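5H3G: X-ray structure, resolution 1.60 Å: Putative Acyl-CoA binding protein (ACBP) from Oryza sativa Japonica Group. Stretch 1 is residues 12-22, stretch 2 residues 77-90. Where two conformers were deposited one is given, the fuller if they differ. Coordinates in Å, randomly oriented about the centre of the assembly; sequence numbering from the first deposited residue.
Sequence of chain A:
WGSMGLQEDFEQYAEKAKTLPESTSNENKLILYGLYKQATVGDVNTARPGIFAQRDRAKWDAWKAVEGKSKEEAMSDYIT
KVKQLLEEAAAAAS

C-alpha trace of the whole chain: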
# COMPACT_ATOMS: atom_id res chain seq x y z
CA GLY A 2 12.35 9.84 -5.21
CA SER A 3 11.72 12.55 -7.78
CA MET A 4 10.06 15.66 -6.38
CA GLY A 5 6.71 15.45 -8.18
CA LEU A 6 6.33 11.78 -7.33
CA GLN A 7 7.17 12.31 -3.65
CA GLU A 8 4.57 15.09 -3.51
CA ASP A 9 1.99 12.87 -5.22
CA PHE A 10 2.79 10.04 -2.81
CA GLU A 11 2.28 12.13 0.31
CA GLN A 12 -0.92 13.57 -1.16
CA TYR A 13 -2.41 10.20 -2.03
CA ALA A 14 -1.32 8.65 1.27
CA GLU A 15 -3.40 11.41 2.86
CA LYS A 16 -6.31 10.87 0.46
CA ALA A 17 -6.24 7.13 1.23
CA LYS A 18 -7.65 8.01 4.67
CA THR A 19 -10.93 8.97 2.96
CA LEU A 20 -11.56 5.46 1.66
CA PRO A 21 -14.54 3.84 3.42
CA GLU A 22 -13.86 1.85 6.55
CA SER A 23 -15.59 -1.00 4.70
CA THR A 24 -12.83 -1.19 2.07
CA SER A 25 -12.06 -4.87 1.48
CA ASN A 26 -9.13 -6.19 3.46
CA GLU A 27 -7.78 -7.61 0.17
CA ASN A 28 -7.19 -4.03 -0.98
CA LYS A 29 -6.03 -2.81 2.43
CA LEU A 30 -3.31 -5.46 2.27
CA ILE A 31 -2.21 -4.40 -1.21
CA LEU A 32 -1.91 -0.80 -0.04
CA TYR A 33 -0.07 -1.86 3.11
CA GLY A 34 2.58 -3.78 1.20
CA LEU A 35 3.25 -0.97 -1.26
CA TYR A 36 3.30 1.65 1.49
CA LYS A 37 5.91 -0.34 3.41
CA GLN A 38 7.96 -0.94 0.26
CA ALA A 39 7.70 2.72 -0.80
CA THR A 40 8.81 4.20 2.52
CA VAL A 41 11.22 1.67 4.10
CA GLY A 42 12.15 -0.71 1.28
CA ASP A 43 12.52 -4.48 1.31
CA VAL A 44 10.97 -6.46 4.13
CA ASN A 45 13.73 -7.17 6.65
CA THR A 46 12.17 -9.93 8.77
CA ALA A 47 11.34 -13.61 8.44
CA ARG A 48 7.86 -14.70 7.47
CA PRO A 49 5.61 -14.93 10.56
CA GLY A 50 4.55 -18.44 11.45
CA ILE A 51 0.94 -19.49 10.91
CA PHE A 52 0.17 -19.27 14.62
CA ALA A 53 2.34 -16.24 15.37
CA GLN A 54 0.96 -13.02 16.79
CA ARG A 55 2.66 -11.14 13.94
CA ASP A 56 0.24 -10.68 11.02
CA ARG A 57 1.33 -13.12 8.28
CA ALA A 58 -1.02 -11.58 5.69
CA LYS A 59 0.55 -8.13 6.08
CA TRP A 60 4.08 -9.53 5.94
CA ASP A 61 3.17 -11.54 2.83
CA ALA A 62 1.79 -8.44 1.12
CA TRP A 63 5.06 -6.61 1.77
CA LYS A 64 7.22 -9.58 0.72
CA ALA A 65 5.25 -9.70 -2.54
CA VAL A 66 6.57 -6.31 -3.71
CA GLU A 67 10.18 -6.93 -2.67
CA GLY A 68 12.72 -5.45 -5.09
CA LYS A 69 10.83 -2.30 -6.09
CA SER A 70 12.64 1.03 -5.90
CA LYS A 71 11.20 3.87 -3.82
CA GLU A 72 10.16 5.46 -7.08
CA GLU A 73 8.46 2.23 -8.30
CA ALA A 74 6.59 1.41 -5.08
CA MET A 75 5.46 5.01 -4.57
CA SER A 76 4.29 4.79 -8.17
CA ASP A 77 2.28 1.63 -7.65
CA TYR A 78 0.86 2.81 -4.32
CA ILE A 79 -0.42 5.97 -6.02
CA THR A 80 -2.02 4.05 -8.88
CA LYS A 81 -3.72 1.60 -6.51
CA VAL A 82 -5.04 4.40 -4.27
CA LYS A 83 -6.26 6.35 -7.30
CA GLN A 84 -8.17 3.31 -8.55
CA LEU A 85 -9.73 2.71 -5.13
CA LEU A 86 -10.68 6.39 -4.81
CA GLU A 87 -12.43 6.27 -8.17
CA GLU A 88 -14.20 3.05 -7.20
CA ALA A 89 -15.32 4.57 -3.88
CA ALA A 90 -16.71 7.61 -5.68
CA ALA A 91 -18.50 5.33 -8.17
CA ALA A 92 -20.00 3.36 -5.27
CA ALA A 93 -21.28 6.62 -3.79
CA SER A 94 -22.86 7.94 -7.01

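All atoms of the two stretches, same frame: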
# COMPACT_ATOMS: atom_id res chain seq x y z
N GLN A 12 0.47 13.15 -0.96
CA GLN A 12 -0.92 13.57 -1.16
C GLN A 12 -1.86 12.38 -1.18
O GLN A 12 -2.89 12.37 -0.51
CB GLN A 12 -1.03 14.39 -2.44
CG GLN A 12 -0.38 15.77 -2.35
CD GLN A 12 -0.38 16.51 -3.68
OE1 GLN A 12 -1.14 16.17 -4.59
NE2 GLN A 12 0.48 17.51 -3.80
N TYR A 13 -1.51 11.34 -1.94
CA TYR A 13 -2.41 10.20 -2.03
C TYR A 13 -2.40 9.36 -0.77
O TYR A 13 -3.42 8.74 -0.44
CB TYR A 13 -2.08 9.37 -3.26
CG TYR A 13 -2.71 10.00 -4.47
CD1 TYR A 13 -4.08 9.98 -4.65
CD2 TYR A 13 -1.94 10.66 -5.41
CE1 TYR A 13 -4.67 10.58 -5.74
CE2 TYR A 13 -2.51 11.26 -6.51
CZ TYR A 13 -3.88 11.21 -6.67
OH TYR A 13 -4.47 11.80 -7.77
N ALA A 14 -1.28 9.31 -0.03
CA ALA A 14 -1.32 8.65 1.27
C ALA A 14 -2.31 9.36 2.19
O ALA A 14 -3.01 8.71 2.97
CB ALA A 14 0.07 8.61 1.90
N GLU A 15 -2.40 10.68 2.08
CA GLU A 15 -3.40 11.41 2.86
C GLU A 15 -4.81 11.14 2.34
O GLU A 15 -5.74 10.94 3.12
CB GLU A 15 -3.09 12.91 2.83
CG GLU A 15 -1.84 13.26 3.62
CD GLU A 15 -1.34 14.68 3.39
OE1 GLU A 15 -2.04 15.45 2.70
OE2 GLU A 15 -0.25 15.01 3.91
N LYS A 16 -4.98 11.10 1.02
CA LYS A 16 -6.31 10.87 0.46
C LYS A 16 -6.78 9.45 0.74
O LYS A 16 -8.00 9.20 0.78
CB LYS A 16 -6.30 11.15 -1.04
CG LYS A 16 -6.14 12.62 -1.41
CD LYS A 16 -6.09 12.75 -2.92
CE LYS A 16 -6.17 14.19 -3.36
NZ LYS A 16 -6.49 14.28 -4.81
N ALA A 17 -5.85 8.51 0.94
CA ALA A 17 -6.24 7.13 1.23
C ALA A 17 -7.07 7.05 2.50
O ALA A 17 -7.91 6.14 2.63
CB ALA A 17 -5.00 6.23 1.34
N LYS A 18 -6.88 7.99 3.43
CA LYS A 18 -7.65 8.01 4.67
C LYS A 18 -9.14 8.17 4.42
O LYS A 18 -9.95 7.82 5.29
CB LYS A 18 -7.18 9.16 5.57
CG LYS A 18 -5.70 9.20 5.90
CD LYS A 18 -5.40 10.44 6.76
CE LYS A 18 -3.92 10.66 6.96
NZ LYS A 18 -3.68 11.83 7.85
N THR A 19 -9.53 8.73 3.27
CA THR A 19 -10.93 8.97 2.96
C THR A 19 -11.62 7.74 2.39
O THR A 19 -12.84 7.78 2.18
CB THR A 19 -11.10 10.13 1.98
OG1 THR A 19 -10.64 9.74 0.68
CG2 THR A 19 -10.31 11.34 2.46
N LEU A 20 -10.89 6.67 2.12
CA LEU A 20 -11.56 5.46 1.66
C LEU A 20 -12.48 4.94 2.76
O LEU A 20 -12.18 5.07 3.96
CB LEU A 20 -10.53 4.41 1.26
CG LEU A 20 -9.69 4.77 0.04
CD1 LEU A 20 -8.54 3.77 -0.11
CD2 LEU A 20 -10.57 4.79 -1.22
N PRO A 21 -13.62 4.36 2.39
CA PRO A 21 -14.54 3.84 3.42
C PRO A 21 -13.87 2.85 4.35
O PRO A 21 -12.99 2.08 3.96
CB PRO A 21 -15.64 3.17 2.59
CG PRO A 21 -15.59 3.85 1.26
CD PRO A 21 -14.16 4.23 1.03
N GLU A 22 -14.31 2.86 5.60
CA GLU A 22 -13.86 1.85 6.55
C GLU A 22 -14.15 0.45 6.04
O GLU A 22 -13.44 -0.50 6.39
CB GLU A 22 -14.52 2.09 7.91
CG GLU A 22 -13.89 1.31 9.06
CD GLU A 22 -12.44 1.71 9.31
OE1 GLU A 22 -12.09 2.89 9.07
OE2 GLU A 22 -11.66 0.85 9.76
N ASP A 77 3.35 2.61 -7.70
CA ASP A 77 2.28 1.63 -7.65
C ASP A 77 1.27 2.00 -6.58
O ASP A 77 0.07 1.91 -6.80
CB ASP A 77 2.84 0.25 -7.37
CG ASP A 77 3.65 -0.27 -8.51
OD1 ASP A 77 3.30 0.08 -9.65
OD2 ASP A 77 4.63 -0.99 -8.25
N TYR A 78 1.76 2.40 -5.40
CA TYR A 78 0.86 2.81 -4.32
C TYR A 78 -0.11 3.87 -4.82
O TYR A 78 -1.33 3.77 -4.62
CB TYR A 78 1.67 3.32 -3.12
CG TYR A 78 0.79 3.85 -2.01
CD1 TYR A 78 0.26 3.00 -1.05
CD2 TYR A 78 0.43 5.20 -1.97
CE1 TYR A 78 -0.58 3.49 -0.04
CE2 TYR A 78 -0.41 5.69 -0.97
CZ TYR A 78 -0.91 4.83 -0.02
OH TYR A 78 -1.76 5.31 0.96
N ILE A 79 0.42 4.89 -5.49
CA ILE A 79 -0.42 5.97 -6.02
C ILE A 79 -1.46 5.42 -6.99
O ILE A 79 -2.64 5.78 -6.91
CB ILE A 79 0.46 7.05 -6.68
CG1 ILE A 79 1.23 7.82 -5.60
CG2 ILE A 79 -0.40 8.02 -7.47
CD1 ILE A 79 2.44 8.55 -6.14
N THR A 80 -1.05 4.55 -7.91
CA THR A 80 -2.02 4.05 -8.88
C THR A 80 -3.09 3.20 -8.21
O THR A 80 -4.26 3.27 -8.58
CB THR A 80 -1.33 3.26 -10.02
OG1 THR A 80 -0.71 2.06 -9.53
CG2 THR A 80 -0.30 4.13 -10.71
N LYS A 81 -2.71 2.41 -7.20
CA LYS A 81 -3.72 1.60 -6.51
C LYS A 81 -4.69 2.47 -5.72
O LYS A 81 -5.90 2.22 -5.72
CB LYS A 81 -3.05 0.59 -5.57
CG LYS A 81 -2.24 -0.48 -6.31
CD LYS A 81 -3.14 -1.36 -7.16
CE LYS A 81 -2.34 -2.42 -7.89
NZ LYS A 81 -1.31 -3.03 -7.01
N VAL A 82 -4.17 3.50 -5.03
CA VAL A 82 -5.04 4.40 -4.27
C VAL A 82 -5.97 5.15 -5.20
O VAL A 82 -7.17 5.25 -4.94
CB VAL A 82 -4.21 5.37 -3.40
CG1 VAL A 82 -5.12 6.43 -2.80
CG2 VAL A 82 -3.52 4.61 -2.28
N LYS A 83 -5.44 5.65 -6.33
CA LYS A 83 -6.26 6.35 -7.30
C LYS A 83 -7.42 5.49 -7.78
O LYS A 83 -8.57 5.94 -7.86
CB LYS A 83 -5.39 6.77 -8.49
CG LYS A 83 -6.16 7.39 -9.61
CD LYS A 83 -6.92 8.60 -9.12
CE LYS A 83 -7.50 9.37 -10.29
NZ LYS A 83 -8.31 10.53 -9.84
N GLN A 84 -7.12 4.23 -8.11
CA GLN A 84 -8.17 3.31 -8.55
C GLN A 84 -9.23 3.13 -7.47
O GLN A 84 -10.43 3.21 -7.73
CB GLN A 84 -7.56 1.97 -8.95
CG GLN A 84 -8.57 0.97 -9.43
CD GLN A 84 -7.95 -0.37 -9.77
OE1 GLN A 84 -6.79 -0.63 -9.43
NE2 GLN A 84 -8.71 -1.22 -10.44
N LEU A 85 -8.79 2.90 -6.23
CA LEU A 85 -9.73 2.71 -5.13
C LEU A 85 -10.56 3.96 -4.88
O LEU A 85 -11.76 3.87 -4.58
CB LEU A 85 -8.97 2.30 -3.86
CG LEU A 85 -8.52 0.84 -3.90
CD1 LEU A 85 -7.44 0.60 -2.87
CD2 LEU A 85 -9.69 -0.09 -3.65
N LEU A 86 -9.95 5.14 -5.00
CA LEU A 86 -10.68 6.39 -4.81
C LEU A 86 -11.75 6.56 -5.88
O LEU A 86 -12.87 7.02 -5.59
CB LEU A 86 -9.72 7.57 -4.83
CG LEU A 86 -8.87 7.76 -3.57
CD1 LEU A 86 -7.70 8.66 -3.90
CD2 LEU A 86 -9.67 8.34 -2.42
N GLU A 87 -11.43 6.19 -7.11
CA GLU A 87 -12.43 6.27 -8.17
C GLU A 87 -13.53 5.24 -7.96
O GLU A 87 -14.71 5.52 -8.20
CB GLU A 87 -11.75 6.10 -9.53
CG GLU A 87 -10.94 7.33 -9.89
CD GLU A 87 -11.77 8.62 -9.80
OE1 GLU A 87 -12.74 8.74 -10.57
OE2 GLU A 87 -11.46 9.49 -8.96
N GLU A 88 -13.18 4.06 -7.47
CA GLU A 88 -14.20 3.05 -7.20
C GLU A 88 -15.09 3.46 -6.04
O GLU A 88 -16.30 3.24 -6.07
CB GLU A 88 -13.52 1.70 -6.96
CG GLU A 88 -12.88 1.11 -8.24
CD GLU A 88 -11.92 -0.03 -7.98
OE1 GLU A 88 -11.76 -0.91 -8.86
OE2 GLU A 88 -11.29 -0.04 -6.91
N ALA A 89 -14.51 4.10 -5.01
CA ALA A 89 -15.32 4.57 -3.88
C ALA A 89 -16.29 5.65 -4.32
O ALA A 89 -17.45 5.66 -3.91
CB ALA A 89 -14.42 5.08 -2.76
N ALA A 90 -15.82 6.56 -5.18
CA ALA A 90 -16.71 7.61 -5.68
C ALA A 90 -17.81 7.01 -6.55
O ALA A 90 -18.97 7.46 -6.49
CB ALA A 90 -15.91 8.65 -6.46

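The two stretches meet through side-chain packing rather than polar pairing: no hydrogen bond or salt bridge crosses between them, and 575 Å² of surface is buried, both sides summed. The axes of helix 12-17 and helix 77-90 come within 9.7 Å, their N-to-C directions 37° apart, so the two helices run roughly the same way and the register advances in step: Y13 lies nearest I79, A17 nearest V82 and L20 nearest L86, with CA-CA distances of 6.1, 6.3 and 6.6 Å.

D77 lies out of reach, and the contact opens with Y78. Its CA-to-CB bond points sideways, but with chi1 at 175° (t) the end of the ring comes nearer stretch 1. Y78 OH is 3.4 Å from A14 CA and 3.4 Å from A17 CB, so it meets A14 at the backbone and A17 at its methyl group; neither is a hydrogen bond, since both partners are carbons. A14 CA lies at the edge of this ring, near its plane, so the approach is not a face-on one.

I79 begins the hole that receives Y13. The CA-to-CB bond of Y13 points toward stretch 2, and its side chain sits among I79, V82, K83 and L86, a knob in a hole formed by residues spaced along successive helical turns. I79 CG2 approaches Y13 CD2 at 3.7 Å. T80 faces away, its OG1 donating to D77 O at 2.8 Å within its own helix, and K81 is out of reach.

V82 points toward stretch 1, and its CG1 touches two residues there: it is 4.1 Å from Y13 CD1 and 4.1 Å from A17 CB. K83 closes another side of the hole with its aliphatic chain, K83 CD lying 4.3 Å from Y13 OH. Its charged end is engaged within stretch 2, where K83 NZ forms a salt bridge with E87 OE2 at 3.4 Å, a weak hydrogen bond by geometry.

Beyond Q84, L85 meets L20, whose CD2 is 3.7 Å from L85 O and 4.0 Å from L85 CB. L86 bridges much of stretch 1. Its CD1 lies at the edge of the Y13 ring, 3.9 Å from Y13 CD1, while L86 CD2 is 3.9 Å from L20 CD2 and 3.5 Å from T19 OG1. That hydroxyl already donates to K16 O at 2.7 Å, beside the type I turn from A17 to L20.

A89, one turn after L85, ends the contact: its CB points toward stretch 1 and lies 3.9 Å from P21 CD and 4.2 Å from L20 CD2.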